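Local coordinates for protein beta-porphyranase A (Bacteroides plebeius, PDB 4AW7) that hydrolyses the red-seaweed polysaccharide porphyran at linkages between beta-D-galactose and alpha-L-galactose-6-sulfate, releasing mostly disaccharides, at residues Val373-Ser378 against Ile382-Phe387; Phe300-Met305 against Ala396-Asp401. One frame throughout, in Å; residues are numbered along the deposited sequence.

Contact 1 of 2, residues Val373-Ser378 against Ile382-Phe387; sequences VDITSS and IQVQAF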
# COMPACT_ATOMS: atom_id res chain seq x y z
N VAL A 373 6.26 17.58 -7.73
CA VAL A 373 5.80 18.75 -8.48
C VAL A 373 4.42 18.48 -9.05
O VAL A 373 3.97 17.33 -9.09
CB VAL A 373 6.78 19.21 -9.58
CG1 VAL A 373 8.14 19.58 -8.89
CG2 VAL A 373 6.96 18.13 -10.65
N ASP A 374 3.73 19.53 -9.48
CA ASP A 374 2.36 19.32 -9.88
C ASP A 374 2.27 18.48 -11.14
O ASP A 374 3.02 18.70 -12.09
CB ASP A 374 1.59 20.63 -10.01
CG ASP A 374 0.10 20.42 -9.96
OD1 ASP A 374 -0.35 19.47 -9.32
OD2 ASP A 374 -0.63 21.17 -10.60
N ILE A 375 1.32 17.56 -11.17
CA ILE A 375 1.11 16.72 -12.33
C ILE A 375 -0.33 16.29 -12.29
O ILE A 375 -0.85 16.07 -11.22
CB ILE A 375 2.20 15.50 -12.47
CG1 ILE A 375 2.03 14.78 -13.82
CG2 ILE A 375 2.22 14.57 -11.27
CD1 ILE A 375 3.21 13.84 -14.20
N THR A 376 -0.96 16.22 -13.46
CA THR A 376 -2.34 15.73 -13.64
C THR A 376 -2.39 14.77 -14.81
O THR A 376 -1.51 14.78 -15.68
CB THR A 376 -3.30 16.85 -13.94
OG1 THR A 376 -2.91 17.53 -15.13
CG2 THR A 376 -3.37 17.80 -12.76
N SER A 377 -3.43 13.93 -14.83
CA SER A 377 -3.70 12.99 -15.89
C SER A 377 -5.19 12.99 -16.12
O SER A 377 -5.97 12.82 -15.18
CB SER A 377 -3.23 11.60 -15.49
OG SER A 377 -3.55 10.68 -16.47
N SER A 378 -5.59 13.14 -17.37
CA SER A 378 -7.02 13.15 -17.71
C SER A 378 -7.67 11.79 -17.70
O SER A 378 -8.88 11.68 -17.50
CB SER A 378 -7.19 13.80 -19.08
OG SER A 378 -6.70 12.98 -20.12
N ILE A 382 -4.27 6.12 -16.49
CA ILE A 382 -2.88 6.50 -16.65
C ILE A 382 -2.47 7.19 -15.35
O ILE A 382 -2.87 8.32 -15.04
CB ILE A 382 -2.69 7.42 -17.85
CG1 ILE A 382 -3.14 6.75 -19.13
CG2 ILE A 382 -1.24 7.90 -17.94
CD1 ILE A 382 -2.46 5.44 -19.47
N GLN A 383 -1.69 6.47 -14.55
CA GLN A 383 -1.21 6.99 -13.27
C GLN A 383 0.08 7.76 -13.52
O GLN A 383 0.92 7.31 -14.29
CB GLN A 383 -0.95 5.84 -12.26
CG GLN A 383 -2.08 4.80 -12.19
CD GLN A 383 -1.95 3.88 -10.98
OE1 GLN A 383 -2.45 4.19 -9.89
NE2 GLN A 383 -1.20 2.78 -11.14
N VAL A 384 0.22 8.91 -12.87
CA VAL A 384 1.34 9.81 -13.11
C VAL A 384 1.95 10.28 -11.81
O VAL A 384 1.26 10.51 -10.83
CB VAL A 384 0.90 11.01 -13.96
CG1 VAL A 384 0.46 10.53 -15.34
CG2 VAL A 384 -0.20 11.81 -13.24
N GLN A 385 3.27 10.43 -11.82
CA GLN A 385 4.03 11.00 -10.72
C GLN A 385 5.12 11.88 -11.28
O GLN A 385 5.61 11.63 -12.39
CB GLN A 385 4.66 9.90 -9.85
CG GLN A 385 3.68 9.08 -9.08
CD GLN A 385 3.04 9.81 -7.92
OE1 GLN A 385 3.74 10.47 -7.16
NE2 GLN A 385 1.74 9.67 -7.74
N ALA A 386 5.53 12.89 -10.54
CA ALA A 386 6.71 13.68 -10.92
C ALA A 386 7.39 14.22 -9.68
O ALA A 386 6.74 14.63 -8.72
CB ALA A 386 6.31 14.85 -11.83
N PHE A 387 8.71 14.25 -9.74
CA PHE A 387 9.57 14.70 -8.63
C PHE A 387 10.73 15.48 -9.18
O PHE A 387 11.27 15.17 -10.25
CB PHE A 387 10.14 13.51 -7.81
CG PHE A 387 9.11 12.49 -7.45
CD1 PHE A 387 8.32 12.65 -6.33
CD2 PHE A 387 8.90 11.36 -8.24
CE1 PHE A 387 7.34 11.71 -5.98
CE2 PHE A 387 7.94 10.43 -7.92
CZ PHE A 387 7.16 10.60 -6.79
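Strand V373-S377 faces strand I382-F387 in an antiparallel course, 163° between their directions and 6.3 Å between axes at closest approach, and a single backbone hydrogen bond joins them, from V373 N to A386 O at 3.1 Å. Toward the turn side chains take over from backbone pairing. I375 and V384 lean into the space between the strands and lie at an angle to one another. The extended I375 chain, with CG1 trans to the backbone N (chi1 -172°), carries CD1 to 3.7 Å from V384 CB, while its CG1 and CG2 lie against V384 CG2 and the backbone at A386. A386 suits its place by being small: its CB already meets V373 CG2 at 3.5 Å, with I375 CD1 on it at 4.0 Å. Near the turn the filling becomes polar. S377 sets its CB against both methyls of V384 and brings OG to 2.8 Å from I382 O, with N379 O a second carbonyl near this hydroxyl. A short hydroxyl side chain suits this spot, where backbone acceptors crowd close. V24 of strand 21-25 and I395 of strand 392-399 extend the apolar cluster around I375. The outer edge of V373-S378 pairs with strand 21-25, whereas I382-F387 pairs with 392-399, so this is a beta hairpin whose strands lie side by side in one mixed sheet, consistent with the porphyranase beta-sandwich domain; beyond the V373-A386 bond they stand somewhat apart, and side chains fill the space.

Contact 2 of 2, residues Phe300-Met305 against Ala396-Asp401; sequences FLFNLM and ALDNLD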
# COMPACT_ATOMS: atom_id res chain seq x y z
N PHE A 300 0.41 -0.91 -8.01
CA PHE A 300 0.10 -0.54 -6.65
C PHE A 300 0.93 0.67 -6.18
O PHE A 300 0.45 1.48 -5.40
CB PHE A 300 0.34 -1.68 -5.65
CG PHE A 300 -0.70 -2.78 -5.72
CD1 PHE A 300 -2.06 -2.54 -5.47
CD2 PHE A 300 -0.32 -4.07 -6.01
CE1 PHE A 300 -2.95 -3.56 -5.51
CE2 PHE A 300 -1.23 -5.12 -6.04
CZ PHE A 300 -2.56 -4.88 -5.82
N LEU A 301 2.16 0.78 -6.66
CA LEU A 301 3.07 1.80 -6.18
C LEU A 301 2.50 3.19 -6.33
O LEU A 301 2.64 4.02 -5.45
CB LEU A 301 4.41 1.69 -6.93
CG LEU A 301 5.48 2.71 -6.62
CD1 LEU A 301 5.95 2.60 -5.16
CD2 LEU A 301 6.65 2.51 -7.58
N PHE A 302 1.87 3.47 -7.46
CA PHE A 302 1.41 4.83 -7.70
C PHE A 302 0.29 5.21 -6.74
O PHE A 302 0.25 6.35 -6.24
CB PHE A 302 0.92 5.00 -9.16
CG PHE A 302 2.03 5.08 -10.20
CD1 PHE A 302 2.83 3.98 -10.52
CD2 PHE A 302 2.28 6.26 -10.88
CE1 PHE A 302 3.84 4.07 -11.43
CE2 PHE A 302 3.27 6.34 -11.81
CZ PHE A 302 4.06 5.24 -12.10
N ASN A 303 -0.62 4.28 -6.43
CA ASN A 303 -1.67 4.43 -5.39
C ASN A 303 -0.98 4.82 -4.09
O ASN A 303 -1.32 5.79 -3.42
CB ASN A 303 -2.43 3.06 -5.30
CG ASN A 303 -3.40 2.91 -4.12
OD1 ASN A 303 -3.41 3.70 -3.17
ND2 ASN A 303 -4.27 1.85 -4.18
N LEU A 304 0.01 4.02 -3.70
CA LEU A 304 0.62 4.19 -2.39
C LEU A 304 1.47 5.45 -2.31
O LEU A 304 1.54 6.07 -1.25
CB LEU A 304 1.42 2.94 -2.01
CG LEU A 304 0.63 1.63 -2.00
CD1 LEU A 304 1.51 0.47 -1.58
CD2 LEU A 304 -0.64 1.74 -1.16
N MET A 305 2.09 5.89 -3.41
CA MET A 305 2.79 7.18 -3.43
C MET A 305 1.86 8.33 -3.08
O MET A 305 2.25 9.26 -2.35
CB MET A 305 3.45 7.41 -4.78
CG MET A 305 4.74 6.59 -4.93
SD MET A 305 5.42 6.81 -6.58
CE MET A 305 7.06 6.19 -6.33
N ALA A 396 6.96 9.82 -14.10
CA ALA A 396 6.61 8.41 -14.20
C ALA A 396 5.17 8.24 -14.63
O ALA A 396 4.31 8.99 -14.18
CB ALA A 396 6.86 7.67 -12.86
N LEU A 397 4.95 7.23 -15.46
CA LEU A 397 3.61 6.88 -15.98
C LEU A 397 3.40 5.38 -15.90
O LEU A 397 4.29 4.61 -16.22
CB LEU A 397 3.43 7.34 -17.44
CG LEU A 397 3.67 8.82 -17.70
CD1 LEU A 397 5.11 9.07 -18.09
CD2 LEU A 397 2.61 9.37 -18.69
N ASP A 398 2.19 5.00 -15.57
CA ASP A 398 1.78 3.59 -15.52
C ASP A 398 0.42 3.42 -16.18
O ASP A 398 -0.44 4.26 -15.99
CB ASP A 398 1.68 3.14 -14.05
CG ASP A 398 1.35 1.68 -13.89
OD1 ASP A 398 2.13 0.85 -14.36
OD2 ASP A 398 0.30 1.39 -13.27
N ASN A 399 0.24 2.37 -16.94
CA ASN A 399 -1.05 2.13 -17.62
C ASN A 399 -1.80 0.97 -16.96
O ASN A 399 -1.39 -0.19 -17.08
CB ASN A 399 -0.80 1.84 -19.11
CG ASN A 399 -2.08 1.64 -19.91
OD1 ASN A 399 -3.17 1.76 -19.37
ND2 ASN A 399 -1.94 1.39 -21.20
N LEU A 400 -2.90 1.29 -16.28
CA LEU A 400 -3.78 0.32 -15.65
C LEU A 400 -4.79 -0.32 -16.61
O LEU A 400 -5.51 -1.24 -16.20
CB LEU A 400 -4.55 0.94 -14.50
CG LEU A 400 -3.77 1.38 -13.25
CD1 LEU A 400 -4.64 2.33 -12.44
CD2 LEU A 400 -3.34 0.20 -12.43
N ASP A 401 -4.91 0.22 -17.82
CA ASP A 401 -5.92 -0.25 -18.79
C ASP A 401 -5.44 -1.49 -19.49
O ASP A 401 -4.28 -1.87 -19.43
CB ASP A 401 -6.19 0.85 -19.82
CG ASP A 401 -7.47 0.68 -20.59
OD1 ASP A 401 -8.43 0.03 -20.15
OD2 ASP A 401 -7.51 1.24 -21.70
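F302, on helix 293-305, presses its ring against A396, L397 and D398 of strand 392-399, and nearly the whole contact rests on this one side chain. In the chain the helix lies between parallel strands 268-276 and 311-316 of the catalytic beta/alpha barrel, and here it packs on a sheet strand of the beta-sandwich domain. The helix and strand axes come no nearer than 9.7 Å, a gap that suits a large aromatic residue. The chief interaction is CH-pi: D398 CB lies over one ring face, 3.8 Å from the F302 centroid and 22° off the normal, displaced toward the rim on the CE1 side. Apolar packing follows at the far end of the ring, where F302 CZ meets A396 CB at 3.8 Å; the methyl of an alanine is short enough to let the ring reach the strand. At the ring edge the backbone takes part, with A396 O near the plane and 3.7 Å from F302 CE2. The remaining interactions are polar and leave the ring aside. The strand backbone points D398 CB at the ring, and CG, trans to the backbone N (chi1 -176°), carries the carboxylate on to its own partners: OD2 bonds to H299 ND1 and Q383 NE2, OD1 to T455 OG1. With an alanine at F302, the D398 methylene and the A396 methyl would probably lose their aromatic partner, and a gap would be likely to open between helix and strand. Chemically, D398 is thus split: its carbon supports the ring, while its buried carboxylate, bonded by three side chains, probably remains charged beside an apolar neighbour.

In the fold
Contacts 1 and 2 have centres 10 Å apart and share a seam between neighbouring strands 382-389 and 392-399. Probable backbone hydrogen bonds run along it, from A396 N to Q385 O at 2.8 Å and from Q383 N to D398 O at 2.9 Å. I382-F387 therefore has two sides: V384 and A386 serve contact 1, whereas Q383 and Q385 turn to the helix, Q383 CB lying 3.5 Å from F302 CD2. Together the contacts tie the hairpin to a helix of the catalytic beta/alpha barrel. Both lie away from the substrate site; the bound calcium is about 9 Å from the I382 side chain and about 11 Å from that of D398.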